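PDB 3QBM: TetR transcriptional regulator from Chloroflexus aurantiacus, which probably binds DNA through an N-terminal helix-turn-helix domain and regulates transcription as a TetR-family protein, with a helical C-terminal domain that also holds magnesium. Local coordinates for residues D82-F87 against T137-G142; A158-A163 against A189-Q194; M170-L175 against T179-A184. One frame throughout, in Å; residues are numbered along the deposited sequence. Where two conformers were deposited one is given.

Contact 1 of 3, residues D82-F87 against T137-G142; sequences DTIIAF and TLVQTG
Leu-138 reaches from helix 118-144 to helix 80-92 and sets its forked end against Thr-83 and Ile-84. Both of its methyls meet the same methyl of Thr-83: CD1 and CD2 of Leu-138 each lie 3.6 Å from Thr-83 CG2, and the two side chains run roughly perpendicular. Beside this, Ile-84 and Leu-138 lie side by side, pointing opposite ways, Ile-84 CG1 lying 3.9 Å from Leu-138 CD1 while Ile-84 CD1 runs on past Leu-138 CB. The outer methyl of Ile-84 then meets Val-139, with 4.0 Å between Ile-84 CD1 and Val-139 CG2. Here a beta-branched valine suits its place, since CG2 stands beside the backbone N and can touch Ile-84 although the CB bond does not aim at helix 80-92.

Thr-83 divides its two branches. With OG1 beside its backbone N (chi1 -46°), the hydroxyl hydrogen-bonds to the carbonyl O of His-79 one turn back, and CG2 is left for the leucine. A threonine can therefore serve a partly exposed edge and an apolar partner together.

The segments run nearly antiparallel, at 160°, with axes 10.4 Å apart, a wide spacing bridged by branched aliphatic side chains. Ile-84 also packs on Ile-161 and Ile-192, and Val-139 on Ala-154 and Leu-157, which ties both helices into the helical C-terminal domain. No hydrogen bond or ion pair links the two segments, so the attraction probably comes mainly from dispersion and the exclusion of water, forces that fix the direction of approach less strictly than polar bonds would.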
loop_
_atom_site.group_PDB
_atom_site.type_symbol
_atom_site.label_atom_id
_atom_site.label_comp_id
_atom_site.label_asym_id
_atom_site.label_seq_id
_atom_site.Cartn_x
_atom_site.Cartn_y
_atom_site.Cartn_z
ATOM N N ASP A 82 22.231 11.899 -6.338
ATOM C CA ASP A 82 21.696 11.507 -7.647
ATOM C C ASP A 82 21.230 10.067 -7.579
ATOM O O ASP A 82 20.183 9.734 -8.119
ATOM C CB ASP A 82 22.726 11.679 -8.766
ATOM C CG ASP A 82 23.099 13.141 -9.022
ATOM O OD1 ASP A 82 22.461 14.045 -8.490
ATOM O OD2 ASP A 82 24.054 13.373 -9.758
ATOM N N THR A 83 22.016 9.202 -6.940
ATOM C CA THR A 83 21.660 7.811 -6.802
ATOM C C THR A 83 20.406 7.612 -5.960
ATOM O O THR A 83 19.513 6.823 -6.313
ATOM C CB THR A 83 22.817 6.986 -6.174
ATOM O OG1 THR A 83 24.046 7.331 -6.824
ATOM C CG2 THR A 83 22.499 5.515 -6.315
ATOM N N ILE A 84 20.284 8.374 -4.880
ATOM C CA ILE A 84 19.092 8.249 -4.038
ATOM C C ILE A 84 17.834 8.737 -4.805
ATOM O O ILE A 84 16.788 8.115 -4.753
ATOM C CB ILE A 84 19.245 8.971 -2.690
ATOM C CG1 ILE A 84 20.276 8.232 -1.836
ATOM C CG2 ILE A 84 17.929 8.927 -1.942
ATOM C CD1 ILE A 84 20.847 9.066 -0.654
ATOM N N ILE A 85 17.968 9.821 -5.536
ATOM C CA ILE A 85 16.850 10.334 -6.337
ATOM C C ILE A 85 16.495 9.334 -7.490
ATOM O O ILE A 85 15.348 9.184 -7.856
ATOM C CB ILE A 85 17.187 11.774 -6.831
ATOM C CG1 ILE A 85 17.234 12.729 -5.655
ATOM C CG2 ILE A 85 16.177 12.246 -7.899
ATOM C CD1 ILE A 85 17.543 14.168 -6.003
ATOM N N ALA A 86 17.472 8.598 -7.996
ATOM C CA ALA A 86 17.217 7.599 -9.042
ATOM C C ALA A 86 16.390 6.461 -8.461
ATOM O O ALA A 86 15.604 5.833 -9.170
ATOM C CB ALA A 86 18.529 7.082 -9.634
ATOM N N PHE A 87 16.559 6.187 -7.166
ATOM C CA PHE A 87 15.679 5.212 -6.472
ATOM C C PHE A 87 14.203 5.666 -6.520
ATOM O O PHE A 87 13.303 4.865 -6.828
ATOM C CB PHE A 87 16.170 5.025 -5.041
ATOM C CG PHE A 87 15.457 3.967 -4.265
ATOM C CD1 PHE A 87 14.291 4.272 -3.559
ATOM C CD2 PHE A 87 15.953 2.678 -4.211
ATOM C CE1 PHE A 87 13.620 3.301 -2.806
ATOM C CE2 PHE A 87 15.270 1.690 -3.450
ATOM C CZ PHE A 87 14.129 2.014 -2.756
ATOM N N THR A 137 23.571 2.585 2.833
ATOM C CA THR A 137 24.929 2.555 2.279
ATOM C C THR A 137 25.215 3.834 1.528
ATOM O O THR A 137 26.274 4.406 1.668
ATOM C CB THR A 137 25.126 1.331 1.389
ATOM O OG1 THR A 137 24.913 0.166 2.194
ATOM C CG2 THR A 137 26.534 1.255 0.825
ATOM N N LEU A 138 24.246 4.300 0.752
ATOM C CA LEU A 138 24.402 5.547 0.022
ATOM C C LEU A 138 24.524 6.758 0.932
ATOM O O LEU A 138 25.365 7.655 0.698
ATOM C CB LEU A 138 23.258 5.704 -0.959
ATOM C CG LEU A 138 23.254 4.762 -2.159
ATOM C CD1 LEU A 138 21.861 4.798 -2.794
ATOM C CD2 LEU A 138 24.346 5.157 -3.211
ATOM N N VAL A 139 23.719 6.788 1.992
ATOM C CA VAL A 139 23.802 7.886 2.908
ATOM C C VAL A 139 25.165 7.911 3.597
ATOM O O VAL A 139 25.786 8.946 3.637
ATOM C CB VAL A 139 22.640 7.875 3.929
ATOM C CG1 VAL A 139 22.939 8.872 5.083
ATOM C CG2 VAL A 139 21.293 8.152 3.191
ATOM N N GLN A 140 25.660 6.787 4.108
ATOM C CA GLN A 140 26.993 6.810 4.742
ATOM C C GLN A 140 28.079 7.141 3.728
ATOM O O GLN A 140 29.031 7.849 4.046
ATOM C CB GLN A 140 27.352 5.525 5.501
ATOM C CG GLN A 140 28.742 5.570 6.170
ATOM C CD GLN A 140 29.010 6.856 7.016
ATOM O OE1 GLN A 140 28.305 7.119 8.002
ATOM N NE2 GLN A 140 30.041 7.650 6.625
ATOM N N THR A 141 27.953 6.652 2.495
ATOM C CA THR A 141 28.935 7.045 1.465
ATOM C C THR A 141 28.935 8.571 1.250
ATOM O O THR A 141 29.974 9.213 1.243
ATOM C CB THR A 141 28.710 6.252 0.146
ATOM O OG1 THR A 141 29.026 4.875 0.397
ATOM C CG2 THR A 141 29.589 6.734 -0.957
ATOM N N GLY A 142 27.746 9.146 1.141
ATOM C CA GLY A 142 27.581 10.559 0.894
ATOM C C GLY A 142 28.109 11.377 2.025
ATOM O O GLY A 142 28.702 12.428 1.788
#

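Contact 2 of 3, residues A158-A163 against A189-Q194; sequences ALLIIA and ATYITQ
Ile-161 and Ile-192 meet through their outermost methyls, CD1 of Ile-161 lying 4.1 Å from CD1 of Ile-192, with one side chain set nearly square to the other. The CB bond of Ile-161 does not aim at helix 179-196; its longer branch, CG1 then CD1, makes the approach, extended by a chi2 of 166°. Isoleucine suits this place because its two branches can serve different neighbours: CG2 packs on Phe-87 of helix 80-92, while CD1 is shared by Ile-192 and Ile-84. Both isoleucines are buried and backed by helix 80-92, which makes this the closely filled part of the contact.

Helices 154-175 and 179-196 form a helical hairpin of the TetR C-terminal domain, and in this protein the pair also faces the second subunit. In TetR-family proteins the last two helices commonly build the dimer interface through a four-helix bundle. In keeping with that, Leu-159, Ile-162 and Ala-163 pack on leucines of the second subunit, and Leu-160 on its His-187.

The other half, Leu-160 with Tyr-191, is again one methyl contact and differs in its surroundings, for Tyr-191 is partly exposed although Leu-160 is itself buried. Leu-160 CD2 lies 4.0 Å from Tyr-191 CE2, the methyl approaching the ring obliquely. Tyr-191 has CG anti to its backbone N (chi1 163°), which swings the ring toward helix 154-175. The ring also meets His-187 of the second subunit edge-to-face, and a glycol molecule, probably from the crystallisation liquor, is bound next to the tyrosine side chain. A tyrosine fits this border, its ring offering apolar surface to leucine while its hydroxyl tolerates a wetter setting.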
loop_
_atom_site.group_PDB
_atom_site.type_symbol
_atom_site.label_atom_id
_atom_site.label_comp_id
_atom_site.label_asym_id
_atom_site.label_seq_id
_atom_site.Cartn_x
_atom_site.Cartn_y
_atom_site.Cartn_z
ATOM N N ALA A 158 15.186 6.259 4.565
ATOM C CA ALA A 158 14.833 5.073 3.772
ATOM C C ALA A 158 13.386 4.708 3.945
ATOM O O ALA A 158 12.664 4.460 2.978
ATOM C CB ALA A 158 15.725 3.882 4.142
ATOM N N LEU A 159 12.949 4.657 5.197
ATOM C CA LEU A 159 11.566 4.311 5.454
ATOM C C LEU A 159 10.620 5.403 4.958
ATOM O O LEU A 159 9.542 5.081 4.479
ATOM C CB LEU A 159 11.344 4.035 6.928
ATOM C CG LEU A 159 12.027 2.836 7.535
ATOM C CD1 LEU A 159 11.895 2.918 9.063
ATOM C CD2 LEU A 159 11.461 1.541 7.074
ATOM N N LEU A 160 10.998 6.691 5.053
ATOM C CA LEU A 160 10.137 7.751 4.485
ATOM C C LEU A 160 9.977 7.581 2.965
ATOM O O LEU A 160 8.843 7.633 2.431
ATOM C CB LEU A 160 10.725 9.119 4.781
ATOM C CG LEU A 160 10.024 10.307 4.119
ATOM C CD1 LEU A 160 8.607 10.476 4.706
ATOM C CD2 LEU A 160 10.893 11.569 4.357
ATOM N N ILE A 161 11.108 7.403 2.277
ATOM C CA ILE A 161 11.136 7.192 0.844
ATOM C C ILE A 161 10.279 5.994 0.446
ATOM O O ILE A 161 9.448 6.108 -0.427
ATOM C CB ILE A 161 12.572 6.943 0.336
ATOM C CG1 ILE A 161 13.338 8.255 0.272
ATOM C CG2 ILE A 161 12.522 6.241 -1.035
ATOM C CD1 ILE A 161 14.894 8.054 0.101
ATOM N N ILE A 162 10.474 4.845 1.094
ATOM C CA ILE A 162 9.711 3.644 0.745
ATOM C C ILE A 162 8.206 3.801 0.958
ATOM O O ILE A 162 7.408 3.425 0.089
ATOM C CB ILE A 162 10.233 2.395 1.501
ATOM C CG1 ILE A 162 11.669 2.130 1.080
ATOM C CG2 ILE A 162 9.321 1.161 1.246
ATOM C CD1 ILE A 162 12.436 1.149 2.065
ATOM N N ALA A 163 7.844 4.380 2.093
ATOM C CA ALA A 163 6.436 4.634 2.442
ATOM C C ALA A 163 5.834 5.552 1.394
ATOM O O ALA A 163 4.751 5.260 0.840
ATOM C CB ALA A 163 6.296 5.296 3.838
ATOM N N ALA A 189 12.437 14.470 -4.033
ATOM C CA ALA A 189 13.631 14.946 -4.700
ATOM C C ALA A 189 13.988 16.337 -4.204
ATOM O O ALA A 189 15.166 16.644 -3.974
ATOM C CB ALA A 189 13.441 14.939 -6.224
ATOM N N THR A 190 12.964 17.171 -4.025
ATOM C CA THR A 190 13.147 18.545 -3.597
ATOM C C THR A 190 13.605 18.543 -2.135
ATOM O O THR A 190 14.586 19.217 -1.776
ATOM C CB THR A 190 11.865 19.370 -3.810
ATOM O OG1 THR A 190 11.537 19.374 -5.203
ATOM C CG2 THR A 190 12.080 20.796 -3.346
ATOM N N TYR A 191 12.948 17.739 -1.301
ATOM C CA TYR A 191 13.320 17.635 0.117
ATOM C C TYR A 191 14.773 17.164 0.275
ATOM O O TYR A 191 15.558 17.762 1.014
ATOM C CB TYR A 191 12.365 16.690 0.841
ATOM C CG TYR A 191 12.879 16.191 2.158
ATOM C CD1 TYR A 191 12.991 17.060 3.264
ATOM C CD2 TYR A 191 13.217 14.833 2.352
ATOM C CE1 TYR A 191 13.455 16.582 4.501
ATOM C CE2 TYR A 191 13.672 14.370 3.575
ATOM C CZ TYR A 191 13.794 15.254 4.644
ATOM O OH TYR A 191 14.239 14.796 5.873
ATOM N N ILE A 192 15.129 16.116 -0.454
ATOM C CA ILE A 192 16.497 15.560 -0.409
ATOM C C ILE A 192 17.521 16.577 -0.933
ATOM O O ILE A 192 18.566 16.827 -0.317
ATOM C CB ILE A 192 16.549 14.207 -1.144
ATOM C CG1 ILE A 192 15.780 13.150 -0.371
ATOM C CG2 ILE A 192 17.996 13.748 -1.340
ATOM C CD1 ILE A 192 15.478 11.929 -1.232
ATOM N N THR A 193 17.222 17.227 -2.041
ATOM C CA THR A 193 18.158 18.211 -2.583
ATOM C C THR A 193 18.348 19.429 -1.657
ATOM O O THR A 193 19.472 19.956 -1.502
ATOM C CB THR A 193 17.648 18.700 -3.940
ATOM O OG1 THR A 193 17.581 17.581 -4.822
ATOM C CG2 THR A 193 18.565 19.777 -4.526
ATOM N N GLN A 194 17.269 19.838 -0.990
ATOM C CA GLN A 194 17.293 21.029 -0.150
ATOM C C GLN A 194 17.814 20.786 1.261
ATOM O O GLN A 194 18.507 21.633 1.815
ATOM C CB GLN A 194 15.893 21.676 -0.068
ATOM C CG GLN A 194 15.428 22.279 -1.380
ATOM C CD GLN A 194 14.077 22.961 -1.285
ATOM O OE1 GLN A 194 13.342 22.797 -0.305
ATOM N NE2 GLN A 194 13.729 23.720 -2.324
#

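Contact 3 of 3, residues M170-L175 against T179-A184; sequences MLARIL and TPLEHA
Pro-180 is the bump of this contact, its ring pressed against the hollow between Leu-171, Ala-172 and Leu-175 of helix 154-175. The ring's CB lies 3.7 Å from Leu-171 CB, and its CG rests 3.9 Å from the backbone N of Ala-172, so the proline meets helix backbone as well as side chains. Ala-172 makes the floor of the hollow: having only a methyl, it lets the ring come close, and the two CA atoms of Ala-172 and Pro-180 are 5.4 Å apart. At the Leu-175 side the wall is lighter, with Leu-175 CD1 standing 4.1 Å from Pro-180 CG. Both leucines lie slantwise to the proline side chain.

The two segments lie at 155°, nearly antiparallel, with axes 8.1 Å apart, and three residues connect them. They form the turn end of a helical hairpin in the TetR C-terminal domain. Proline suits the first turn of helix 179-196, because it has no N-H to donate, and the N-H groups of a helix's first turn have no carbonyl of a preceding turn to bond; its stiff ring also gives a compact knob.

A second, smaller fit lies beside the first. The methyl of Ala-172 sits against the branched end of Leu-181, with 3.8 Å between Ala-172 CB and Leu-181 CD1. The CB bond of Leu-181 does not aim at helix 154-175, but with CG anti to the carbonyl carbon (chi1 -84°) the branched end reaches the alanine; the same leucine also packs on Ala-168, another small residue one turn earlier.

Leu-171 serves two partners, its CB against Pro-180 while the side chain also packs on Ile-162 of the second subunit. Arg-173, whose CB bond points away from helix 179-196, forms a salt bridge through NH2 with OD2 of Asp-115 of that subunit.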
loop_
_atom_site.group_PDB
_atom_site.type_symbol
_atom_site.label_atom_id
_atom_site.label_comp_id
_atom_site.label_asym_id
_atom_site.label_seq_id
_atom_site.Cartn_x
_atom_site.Cartn_y
_atom_site.Cartn_z
HETATM N N MSE A 170 0.247 2.866 -5.011
HETATM C CA MSE A 170 -1.129 2.510 -4.679
HETATM C C MSE A 170 -2.132 3.560 -5.211
HETATM O O MSE A 170 -3.117 3.225 -5.867
HETATM C CB MSE A 170 -1.292 2.409 -3.166
HETATM C CG MSE A 170 -2.739 2.047 -2.721
HETATM SE SE MSE A 170 -3.964 3.447 -2.551
HETATM C CE MSE A 170 -3.025 4.363 -1.066
ATOM N N LEU A 171 -1.862 4.824 -4.918
ATOM C CA LEU A 171 -2.765 5.924 -5.326
ATOM C C LEU A 171 -2.853 6.117 -6.819
ATOM O O LEU A 171 -3.930 6.356 -7.342
ATOM C CB LEU A 171 -2.307 7.252 -4.780
ATOM C CG LEU A 171 -2.699 7.572 -3.360
ATOM C CD1 LEU A 171 -2.101 8.940 -3.086
ATOM C CD2 LEU A 171 -4.227 7.532 -3.123
ATOM N N ALA A 172 -1.712 6.009 -7.500
ATOM C CA ALA A 172 -1.664 6.196 -8.948
ATOM C C ALA A 172 -2.493 5.119 -9.620
ATOM O O ALA A 172 -3.218 5.402 -10.569
ATOM C CB ALA A 172 -0.219 6.202 -9.459
ATOM N N ARG A 173 -2.453 3.895 -9.110
ATOM C CA ARG A 173 -3.199 2.823 -9.750
ATOM C C ARG A 173 -4.682 2.970 -9.502
ATOM O O ARG A 173 -5.489 2.858 -10.431
ATOM C CB ARG A 173 -2.720 1.438 -9.348
ATOM C CG ARG A 173 -1.383 1.009 -9.897
ATOM C CD ARG A 173 -1.177 -0.551 -9.789
ATOM N NE ARG A 173 -1.825 -1.330 -10.830
ATOM C CZ ARG A 173 -1.384 -1.403 -12.083
ATOM N NH1 ARG A 173 -0.324 -0.696 -12.467
ATOM N NH2 ARG A 173 -2.017 -2.129 -12.983
ATOM N N ILE A 174 -5.053 3.293 -8.267
ATOM C CA ILE A 174 -6.462 3.407 -7.950
ATOM C C ILE A 174 -7.134 4.662 -8.565
ATOM O O ILE A 174 -8.292 4.585 -9.031
ATOM C CB ILE A 174 -6.686 3.176 -6.392
ATOM C CG1 ILE A 174 -8.064 2.584 -6.112
ATOM C CG2 ILE A 174 -6.361 4.464 -5.615
ATOM C CD1 ILE A 174 -8.298 1.126 -6.637
ATOM N N LEU A 175 -6.418 5.802 -8.624
ATOM C CA LEU A 175 -6.909 7.018 -9.262
ATOM C C LEU A 175 -6.739 7.023 -10.794
ATOM O O LEU A 175 -7.317 7.879 -11.464
ATOM C CB LEU A 175 -6.257 8.270 -8.654
ATOM C CG LEU A 175 -6.441 8.491 -7.140
ATOM C CD1 LEU A 175 -5.745 9.804 -6.676
ATOM C CD2 LEU A 175 -7.893 8.435 -6.691
ATOM N N THR A 179 -0.281 11.232 -11.572
ATOM C CA THR A 179 -0.071 12.441 -10.777
ATOM C C THR A 179 0.456 12.163 -9.345
ATOM O O THR A 179 1.393 12.834 -8.910
ATOM C CB THR A 179 -1.349 13.307 -10.787
ATOM O OG1 THR A 179 -1.576 13.761 -12.134
ATOM C CG2 THR A 179 -1.231 14.499 -9.860
ATOM N N PRO A 180 -0.107 11.179 -8.635
ATOM C CA PRO A 180 0.436 10.920 -7.292
ATOM C C PRO A 180 1.928 10.513 -7.260
ATOM O O PRO A 180 2.658 10.866 -6.333
ATOM C CB PRO A 180 -0.438 9.753 -6.768
ATOM C CG PRO A 180 -1.723 9.874 -7.517
ATOM C CD PRO A 180 -1.317 10.358 -8.900
ATOM N N LEU A 181 2.368 9.750 -8.251
ATOM C CA LEU A 181 3.765 9.369 -8.334
ATOM C C LEU A 181 4.645 10.573 -8.687
ATOM O O LEU A 181 5.756 10.699 -8.194
ATOM C CB LEU A 181 3.954 8.208 -9.341
ATOM C CG LEU A 181 3.692 6.813 -8.781
ATOM C CD1 LEU A 181 3.501 5.777 -9.889
ATOM C CD2 LEU A 181 4.822 6.358 -7.854
ATOM N N GLU A 182 4.157 11.439 -9.569
ATOM C CA GLU A 182 4.893 12.625 -9.972
ATOM C C GLU A 182 5.053 13.558 -8.802
ATOM O O GLU A 182 6.154 14.027 -8.549
ATOM C CB GLU A 182 4.218 13.357 -11.131
ATOM C CG GLU A 182 4.602 12.797 -12.470
ATOM C CD GLU A 182 6.059 13.048 -12.806
ATOM O OE1 GLU A 182 6.747 13.800 -12.067
ATOM O OE2 GLU A 182 6.515 12.476 -13.818
ATOM N N HIS A 183 3.976 13.761 -8.042
ATOM C CA HIS A 183 4.022 14.611 -6.853
ATOM C C HIS A 183 4.956 14.080 -5.777
ATOM O O HIS A 183 5.749 14.821 -5.262
ATOM C CB HIS A 183 2.665 14.768 -6.181
ATOM C CG HIS A 183 1.677 15.578 -6.949
ATOM N ND1 HIS A 183 2.041 16.596 -7.802
ATOM C CD2 HIS A 183 0.321 15.570 -6.927
ATOM C CE1 HIS A 183 0.951 17.164 -8.297
ATOM N NE2 HIS A 183 -0.106 16.558 -7.787
ATOM N N ALA A 184 4.858 12.778 -5.478
ATOM C CA ALA A 184 5.701 12.118 -4.480
ATOM C C ALA A 184 7.151 12.246 -4.890
ATOM O O ALA A 184 8.006 12.648 -4.086
ATOM C CB ALA A 184 5.300 10.658 -4.346
#

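Contacts 2 and 3 join the same two helices, 154-175 and 179-196, with contact 3 near the turn and nested within the loop that contact 2 closes; their centres are 16 Å apart. Contact 1 comes earlier in the chain, pairing helix 80-92 with helix 118-144. Its centre lies 11 Å from that of contact 2, and the two touch: Ile-84 CG2 is 3.8 Å from Ile-161 CD1, and these residues, with Ile-192, join the two contacts in continuous apolar packing. Contact 3 is 23 Å from contact 1, centre to centre, without touching it. Contacts 2 and 3 both reach the second subunit, whereas contact 1 does not, so the hairpin stands between the helix pair of contact 1 and the second subunit.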